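Local coordinates for protein glucanase (Clostridium thermocellum, PDB 5GXX) that probably hydrolyses internal beta-1,4-glucosidic bonds of cellulose as a family 9 endoglucanase of the cellulosome, at residues D345-V350 and G354-Q359; D570-G575 and K584-F589. The protein carries 1 engineered substitution. One frame throughout, in Å; residues are numbered along the deposited sequence.

Contact 1: residues D345-V350 and G354-Q359; sequences DNRSYV and GNNPPQ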
ATOM      1  N   ASP A 345      34.013  27.484  22.058  1.00 14.81           N
ATOM      2  CA  ASP A 345      34.181  27.031  20.677  1.00 16.87           C
ATOM      3  C   ASP A 345      34.551  28.142  19.697  1.00 16.74           C
ATOM      4  O   ASP A 345      34.760  27.891  18.493  1.00 17.28           O
ATOM      5  CB  ASP A 345      32.949  26.253  20.208  1.00 17.80           C
ATOM      6  CG  ASP A 345      32.862  24.872  20.825  1.00 20.94           C
ATOM      7  OD1 ASP A 345      33.928  24.220  20.971  1.00 23.33           O
ATOM      8  OD2 ASP A 345      31.738  24.428  21.142  1.00 20.97           O
ATOM      9  N   ASN A 346      34.652  29.359  20.226  1.00 15.61           N
ATOM     10  CA  ASN A 346      34.942  30.542  19.429  1.00 16.89           C
ATOM     11  C   ASN A 346      33.992  30.710  18.243  1.00 15.74           C
ATOM     12  O   ASN A 346      34.385  31.155  17.164  1.00 16.92           O
ATOM     13  CB  ASN A 346      36.388  30.513  18.933  1.00 19.09           C
ATOM     14  CG  ASN A 346      37.103  31.800  19.238  1.00 26.25           C
ATOM     15  OD1 ASN A 346      36.935  32.797  18.535  1.00 33.10           O
ATOM     16  ND2 ASN A 346      37.866  31.804  20.328  1.00 31.31           N
ATOM     17  N   ARG A 347      32.725  30.374  18.450  1.00 14.04           N
ATOM     18  CA  ARG A 347      31.807  30.264  17.321  1.00 13.06           C
ATOM     19  C   ARG A 347      30.548  31.081  17.506  1.00 13.15           C
ATOM     20  O   ARG A 347      30.029  31.189  18.611  1.00 13.16           O
ATOM     21  CB  ARG A 347      31.456  28.813  16.991  1.00 14.33           C
ATOM     22  CG  ARG A 347      30.696  28.024  18.031  1.00 13.67           C
ATOM     23  CD  ARG A 347      29.170  28.076  17.829  1.00 14.46           C
ATOM     24  NE  ARG A 347      28.798  27.610  16.489  1.00 13.88           N
ATOM     25  CZ  ARG A 347      28.826  26.337  16.094  1.00 15.29           C
ATOM     26  NH1 ARG A 347      29.159  25.353  16.925  1.00 15.29           N
ATOM     27  NH2 ARG A 347      28.500  26.045  14.842  1.00 17.31           N
ATOM     28  N   SER A 348      30.086  31.674  16.418  1.00 12.43           N
ATOM     29  CA  SER A 348      28.820  32.376  16.425  1.00 12.61           C
ATOM     30  C   SER A 348      27.655  31.412  16.587  1.00 12.37           C
ATOM     31  O   SER A 348      27.677  30.305  16.047  1.00 12.05           O
ATOM     32  CB  SER A 348      28.689  33.132  15.106  1.00 13.39           C
ATOM     33  OG  SER A 348      27.378  33.652  14.994  1.00 13.75           O
ATOM     34  N   TYR A 349      26.669  31.865  17.366  1.00 10.36           N
ATOM     35  CA  TYR A 349      25.348  31.234  17.499  1.00  9.75           C
ATOM     36  C   TYR A 349      24.265  31.956  16.704  1.00 11.35           C
ATOM     37  O   TYR A 349      23.071  31.717  16.912  1.00 10.44           O
ATOM     38  CB  TYR A 349      24.982  31.147  18.988  1.00  9.65           C
ATOM     39  CG  TYR A 349      25.757  30.036  19.679  1.00  9.56           C
ATOM     40  CD1 TYR A 349      25.403  28.710  19.473  1.00  9.89           C
ATOM     41  CD2 TYR A 349      26.841  30.299  20.521  1.00  9.46           C
ATOM     42  CE1 TYR A 349      26.100  27.669  20.078  1.00 10.76           C
ATOM     43  CE2 TYR A 349      27.561  29.247  21.141  1.00 10.95           C
ATOM     44  CZ  TYR A 349      27.171  27.929  20.911  1.00 11.10           C
ATOM     45  OH  TYR A 349      27.829  26.860  21.491  1.00 12.41           O
ATOM     46  N   VAL A 350      24.701  32.783  15.756  1.00  9.97           N
ATOM     47  CA  VAL A 350      23.806  33.555  14.896  1.00 10.31           C
ATOM     48  C   VAL A 350      24.004  33.029  13.473  1.00 11.10           C
ATOM     49  O   VAL A 350      25.103  33.127  12.906  1.00 12.59           O
ATOM     50  CB  VAL A 350      24.083  35.076  14.965  1.00 10.86           C
ATOM     51  CG1 VAL A 350      23.201  35.846  13.974  1.00 12.24           C
ATOM     52  CG2 VAL A 350      23.938  35.609  16.398  1.00 10.19           C
ATOM     53  N   GLY A 354      29.531  35.646  11.397  1.00 14.52           N
ATOM     54  CA  GLY A 354      30.698  35.358  12.223  1.00 14.65           C
ATOM     55  C   GLY A 354      31.375  34.034  11.930  1.00 15.70           C
ATOM     56  O   GLY A 354      31.254  33.478  10.834  1.00 16.93           O
ATOM     57  N   ASN A 355      32.126  33.554  12.915  1.00 15.23           N
ATOM     58  CA  ASN A 355      32.940  32.362  12.721  1.00 15.89           C
ATOM     59  C   ASN A 355      32.151  31.083  12.978  1.00 15.16           C
ATOM     60  O   ASN A 355      31.572  30.918  14.049  1.00 15.55           O
ATOM     61  CB  ASN A 355      34.159  32.397  13.655  1.00 15.11           C
ATOM     62  CG  ASN A 355      35.009  31.161  13.512  1.00 18.57           C
ATOM     63  OD1 ASN A 355      35.416  30.831  12.405  1.00 21.79           O
ATOM     64  ND2 ASN A 355      35.249  30.451  14.611  1.00 20.63           N
ATOM     65  N   ASN A 356      32.133  30.162  12.021  1.00 14.50           N
ATOM     66  CA  ASN A 356      31.472  28.874  12.234  1.00 14.66           C
ATOM     67  C   ASN A 356      30.031  28.980  12.763  1.00 13.28           C
ATOM     68  O   ASN A 356      29.690  28.348  13.763  1.00 14.51           O
ATOM     69  CB  ASN A 356      32.310  27.985  13.165  1.00 15.92           C
ATOM     70  CG  ASN A 356      31.833  26.541  13.190  1.00 15.90           C
ATOM     71  OD1 ASN A 356      31.165  26.082  12.271  1.00 17.97           O
ATOM     72  ND2 ASN A 356      32.195  25.815  14.249  1.00 20.37           N
ATOM     73  N   PRO A 357      29.164  29.745  12.084  1.00 13.06           N
ATOM     74  CA  PRO A 357      27.769  29.855  12.530  1.00 13.93           C
ATOM     75  C   PRO A 357      27.005  28.538  12.394  1.00 13.30           C
ATOM     76  O   PRO A 357      27.453  27.656  11.662  1.00 13.26           O
ATOM     77  CB  PRO A 357      27.181  30.925  11.598  1.00 13.29           C
ATOM     78  CG  PRO A 357      28.039  30.833  10.371  1.00 16.37           C
ATOM     79  CD  PRO A 357      29.419  30.578  10.890  1.00 12.88           C
ATOM     80  N   PRO A 358      25.877  28.369  13.108  1.00 13.36           N
ATOM     81  CA  PRO A 358      25.016  27.216  12.848  1.00 13.24           C
ATOM     82  C   PRO A 358      24.565  27.231  11.390  1.00 14.05           C
ATOM     83  O   PRO A 358      24.269  28.301  10.834  1.00 14.43           O
ATOM     84  CB  PRO A 358      23.816  27.456  13.794  1.00 13.36           C
ATOM     85  CG  PRO A 358      24.356  28.401  14.838  1.00 12.21           C
ATOM     86  CD  PRO A 358      25.222  29.312  14.031  1.00 13.87           C
ATOM     87  N   GLN A 359      24.510  26.044  10.789  1.00 12.62           N
ATOM     88  CA  GLN A 359      23.980  25.920   9.438  1.00 14.13           C
ATOM     89  C   GLN A 359      22.732  25.064   9.334  1.00 14.25           C
ATOM     90  O   GLN A 359      22.168  24.961   8.243  1.00 15.20           O
ATOM     91  CB  GLN A 359      25.055  25.383   8.495  1.00 13.53           C
ATOM     92  CG  GLN A 359      26.220  26.355   8.325  1.00 16.31           C
ATOM     93  CD  GLN A 359      27.299  25.819   7.391  1.00 19.39           C
ATOM     94  OE1 GLN A 359      28.387  25.466   7.846  1.00 25.15           O
ATOM     95  NE2 GLN A 359      26.989  25.737   6.100  1.00 24.28           N
TER
HETATM   96  O   HOH W   1      34.211  26.408  16.323  1.00 21.58           O
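With CG lodged between its own backbone N and carbonyl carbon (chi1 64°) and the chain bent twice more further out, Arg-347 folds its guanidinium back against the Asn-356 amide, while Asn-355, CG trans to N (chi1 178°), reaches Asn-346. The Asn-355 amide grips tightly: ND2 donates to Asn-346 O over 2.8 Å, almost straight at 173°, with the acceptor lying in the amide plane and the donor standing above the carbonyl plane. On the backbone, Ser-348 N binds Asn-355 O at 2.9 Å, joining the two arms of a loop that follows helix 322-340 in the glycosyl hydrolase family 9 domain, an (alpha/alpha)6 barrel in this family. Ser-348 also forms an ST turn, its OG accepting from Val-350 N at 2.9 Å. The guanidinium stacks on the Asn-356 amide, Asn-356 ND2 lying 3.7 Å above the guanidinium plane and toward its rim. Arg-347 NH2 adds a weak bond to Asn-356 O at 2.8 Å. Arg-347 NE is held by Ser-348 O. Pro-358 CD lies 3.3 Å from Ser-348 O, and the CA-H of Pro-357 points at that oxygen as well. A water donates to Asp-345 O and accepts from Asn-356 ND2 at 3.0 Å.

Contact 2: residues D570-G575 and K584-F589; sequences DFSYQG and KYMPVF. With CA (calcium ion), chain D.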
ATOM      1  N   ASP A 570      16.896   8.593 -30.576  1.00 27.27           N
ATOM      2  CA  ASP A 570      15.827   9.435 -30.044  1.00 25.77           C
ATOM      3  C   ASP A 570      16.400  10.417 -29.026  1.00 24.34           C
ATOM      4  O   ASP A 570      17.127  10.011 -28.118  1.00 24.03           O
ATOM      5  CB  ASP A 570      14.745   8.580 -29.392  1.00 26.41           C
ATOM      6  CG  ASP A 570      14.012   7.700 -30.392  1.00 26.98           C
ATOM      7  OD1 ASP A 570      14.280   7.759 -31.624  1.00 26.40           O
ATOM      8  OD2 ASP A 570      13.147   6.929 -29.921  1.00 29.12           O
ATOM      9  N   PHE A 571      16.094  11.699 -29.216  1.00 23.86           N
ATOM     10  CA  PHE A 571      16.638  12.778 -28.384  1.00 24.27           C
ATOM     11  C   PHE A 571      16.413  12.538 -26.888  1.00 22.64           C
ATOM     12  O   PHE A 571      17.317  12.714 -26.074  1.00 22.29           O
ATOM     13  CB  PHE A 571      16.050  14.125 -28.813  1.00 23.78           C
ATOM     14  CG  PHE A 571      16.515  15.303 -27.980  1.00 25.06           C
ATOM     15  CD1 PHE A 571      15.828  15.675 -26.832  1.00 24.42           C
ATOM     16  CD2 PHE A 571      17.625  16.048 -28.365  1.00 26.67           C
ATOM     17  CE1 PHE A 571      16.247  16.766 -26.077  1.00 26.88           C
ATOM     18  CE2 PHE A 571      18.056  17.135 -27.617  1.00 26.80           C
ATOM     19  CZ  PHE A 571      17.365  17.495 -26.469  1.00 26.67           C
ATOM     20  N   SER A 572      15.216  12.092 -26.515  1.00 23.34           N
ATOM     21  CA  SER A 572      14.916  11.926 -25.100  1.00 22.18           C
ATOM     22  C   SER A 572      15.372  10.616 -24.467  1.00 22.43           C
ATOM     23  O   SER A 572      15.300  10.465 -23.255  1.00 21.46           O
ATOM     24  CB  SER A 572      13.431  12.168 -24.859  1.00 22.41           C
ATOM     25  OG  SER A 572      13.127  13.494 -25.221  1.00 20.47           O
ATOM     26  N   TYR A 573      15.856   9.681 -25.280  1.00 23.12           N
ATOM     27  CA  TYR A 573      16.431   8.438 -24.776  1.00 24.99           C
ATOM     28  C   TYR A 573      17.874   8.590 -24.303  1.00 25.43           C
ATOM     29  O   TYR A 573      18.389   7.723 -23.592  1.00 25.85           O
ATOM     30  CB  TYR A 573      16.389   7.393 -25.892  1.00 25.01           C
ATOM     31  CG  TYR A 573      16.291   5.948 -25.453  1.00 25.55           C
ATOM     32  CD1 TYR A 573      15.151   5.472 -24.805  1.00 24.23           C
ATOM     33  CD2 TYR A 573      17.315   5.046 -25.734  1.00 25.58           C
ATOM     34  CE1 TYR A 573      15.044   4.127 -24.451  1.00 27.38           C
ATOM     35  CE2 TYR A 573      17.217   3.712 -25.377  1.00 26.31           C
ATOM     36  CZ  TYR A 573      16.079   3.254 -24.739  1.00 27.80           C
ATOM     37  OH  TYR A 573      15.987   1.921 -24.388  1.00 29.35           O
ATOM     38  N   GLN A 574      18.524   9.683 -24.693  1.00 26.50           N
ATOM     39  CA  GLN A 574      19.954   9.842 -24.437  1.00 27.67           C
ATOM     40  C   GLN A 574      20.270   9.730 -22.960  1.00 26.73           C
ATOM     41  O   GLN A 574      19.662  10.422 -22.143  1.00 26.31           O
ATOM     42  CB  GLN A 574      20.454  11.206 -24.904  1.00 28.85           C
ATOM     43  CG  GLN A 574      20.231  11.528 -26.358  1.00 32.39           C
ATOM     44  CD  GLN A 574      20.729  12.924 -26.690  1.00 34.83           C
ATOM     45  OE1 GLN A 574      19.936  13.845 -26.896  1.00 32.91           O
ATOM     46  NE2 GLN A 574      22.051  13.090 -26.726  1.00 35.23           N
ATOM     47  N   GLY A 575      21.223   8.865 -22.627  1.00 26.52           N
ATOM     48  CA  GLY A 575      21.716   8.750 -21.259  1.00 26.74           C
ATOM     49  C   GLY A 575      20.829   7.989 -20.294  1.00 26.21           C
ATOM     50  O   GLY A 575      21.245   7.735 -19.159  1.00 27.38           O
ATOM     51  N   LYS A 584      17.943  16.072 -18.645  1.00 21.20           N
ATOM     52  CA  LYS A 584      17.696  17.366 -19.255  1.00 21.32           C
ATOM     53  C   LYS A 584      17.051  17.239 -20.627  1.00 20.75           C
ATOM     54  O   LYS A 584      16.606  18.236 -21.190  1.00 21.02           O
ATOM     55  CB  LYS A 584      18.998  18.167 -19.325  1.00 22.48           C
ATOM     56  CG  LYS A 584      19.981  17.639 -20.358  1.00 23.02           C
ATOM     57  CD  LYS A 584      21.350  18.241 -20.099  1.00 29.05           C
ATOM     58  CE  LYS A 584      22.161  18.285 -21.372  1.00 33.22           C
ATOM     59  NZ  LYS A 584      23.214  19.326 -21.225  1.00 37.66           N
ATOM     60  N   TYR A 585      16.954  16.007 -21.134  1.00 20.80           N
ATOM     61  CA  TYR A 585      16.419  15.764 -22.476  1.00 21.45           C
ATOM     62  C   TYR A 585      14.910  15.505 -22.582  1.00 20.64           C
ATOM     63  O   TYR A 585      14.394  15.244 -23.677  1.00 21.15           O
ATOM     64  CB  TYR A 585      17.222  14.660 -23.163  1.00 21.52           C
ATOM     65  CG  TYR A 585      18.714  14.885 -23.141  1.00 25.71           C
ATOM     66  CD1 TYR A 585      19.301  15.844 -23.963  1.00 27.63           C
ATOM     67  CD2 TYR A 585      19.539  14.125 -22.319  1.00 25.66           C
ATOM     68  CE1 TYR A 585      20.675  16.051 -23.963  1.00 30.42           C
ATOM     69  CE2 TYR A 585      20.913  14.319 -22.315  1.00 29.27           C
ATOM     70  CZ  TYR A 585      21.469  15.284 -23.134  1.00 29.48           C
ATOM     71  OH  TYR A 585      22.834  15.473 -23.126  1.00 32.72           O
ATOM     72  N   MET A 586      14.221  15.562 -21.446  1.00 20.88           N
ATOM     73  CA  MET A 586      12.759  15.596 -21.401  1.00 20.28           C
ATOM     74  C   MET A 586      12.356  16.933 -20.771  1.00 19.63           C
ATOM     75  O   MET A 586      12.025  17.017 -19.587  1.00 19.53           O
ATOM     76  CB  MET A 586      12.182  14.390 -20.650  1.00 20.18           C
ATOM     77  CG  MET A 586      12.529  13.036 -21.296  1.00 20.33           C
ATOM     78  SD  MET A 586      11.986  11.559 -20.393  1.00 19.58           S
ATOM     79  CE  MET A 586      10.229  11.887 -20.255  1.00 17.85           C
ATOM     80  N   PRO A 587      12.410  18.000 -21.584  1.00 18.90           N
ATOM     81  CA  PRO A 587      12.248  19.344 -21.025  1.00 19.90           C
ATOM     82  C   PRO A 587      10.869  19.582 -20.420  1.00 20.05           C
ATOM     83  O   PRO A 587       9.867  19.031 -20.881  1.00 20.71           O
ATOM     84  CB  PRO A 587      12.498  20.255 -22.232  1.00 19.49           C
ATOM     85  CG  PRO A 587      12.110  19.414 -23.417  1.00 19.54           C
ATOM     86  CD  PRO A 587      12.589  18.038 -23.047  1.00 18.90           C
ATOM     87  N   VAL A 588      10.852  20.404 -19.375  1.00 19.46           N
ATOM     88  CA  VAL A 588       9.640  20.764 -18.654  1.00 17.87           C
ATOM     89  C   VAL A 588       9.238  22.176 -19.049  1.00 18.88           C
ATOM     90  O   VAL A 588      10.107  23.045 -19.217  1.00 17.86           O
ATOM     91  CB  VAL A 588       9.901  20.703 -17.142  1.00 16.91           C
ATOM     92  CG1 VAL A 588       8.658  21.132 -16.362  1.00 15.01           C
ATOM     93  CG2 VAL A 588      10.370  19.297 -16.719  1.00 15.47           C
ATOM     94  N   PHE A 589       7.927  22.373 -19.172  1.00 16.80           N
ATOM     95  CA  PHE A 589       7.290  23.636 -19.568  1.00 16.86           C
ATOM     96  C   PHE A 589       6.225  24.087 -18.560  1.00 17.70           C
ATOM     97  O   PHE A 589       5.491  23.277 -17.985  1.00 17.15           O
ATOM     98  CB  PHE A 589       6.657  23.503 -20.968  1.00 16.81           C
ATOM     99  CG  PHE A 589       7.628  23.112 -22.045  1.00 20.75           C
ATOM    100  CD1 PHE A 589       8.005  21.785 -22.229  1.00 23.05           C
ATOM    101  CD2 PHE A 589       8.139  24.083 -22.899  1.00 20.45           C
ATOM    102  CE1 PHE A 589       8.913  21.440 -23.222  1.00 24.75           C
ATOM    103  CE2 PHE A 589       9.034  23.742 -23.903  1.00 24.61           C
ATOM    104  CZ  PHE A 589       9.422  22.426 -24.069  1.00 24.12           C
TER
HETATM  105 CA    CA D 702      14.233   6.267 -33.414  1.00 30.17          CA
HETATM  106  O   HOH W   2      12.261   5.681 -32.214  1.00 25.06           O
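Tyr-585 turns the edge of its ring onto the face of Phe-571 in a T-shaped pair, planes at 86° and centroids 5.3 Å apart, within a fold of two antiparallel sheets consistent with the beta sandwich of a family 3 cellulose-binding module. The turn at 570-575, closed by Tyr-573 N on Asp-570 O, is here fastened to the chain leading into strand 588-590. Packing is closest where backbone and side chains interlock. Ser-572 OG donates to Tyr-585 O over 2.7 Å, tilted somewhat from the carbonyl plane, and the same OG is also bonded to Tyr-486 N of strand 481-488, so two bonds fix this buried hydroxyl. Phe-571, with CG trans to its N (chi1 178°), swings its ring alongside: the CE1 edge lies near the same Tyr-585 O at 3.4 Å, while CZ touches Tyr-585 CD1 at 3.6 Å. Deeper still, Met-586 CG rests on Ser-572 CB at 3.8 Å, and its side chain packs against Ala-451 and Ala-465 of one sheet and Tyr-483 of the other. The outer flank is looser. There Gln-574 CB and the end of that side chain lie over one face of the Tyr-585 ring, CB 4.3 Å from the centroid in a CH-pi contact; Lys-584 CG covers the opposite face, its NZ salt-bridged to Glu-598. Both residues are exposed. At the start of the turn, Asp-570 takes no part in this packing and serves a calcium site that Asp-488, Glu-491, Asp-566 and Asn-569 complete: its OD1 binds the calcium at 2.3 Å, while OD2 accepts, at 2.8 Å, from a water that is itself a calcium ligand.

Overall arrangement
Followed from the N terminus, the chain reaches contact 1 first, in the long connection between helix 322-340 and helix 364-367; three residues separate its segments, so it pinches off a small local loop on the family 9 domain. Only much later, after strand 549-557, does contact 2 open. Its segments enclose eight residues, among them strand 581-583 of the six-stranded sheet, and it ties the calcium-bearing turn to the chain just before strand 588-590 of the five-stranded sheet. The two loops lie in series, neither nested nor crossing. Their centres are 43 Å apart and their nearest atoms about 28 Å, so the two do not touch.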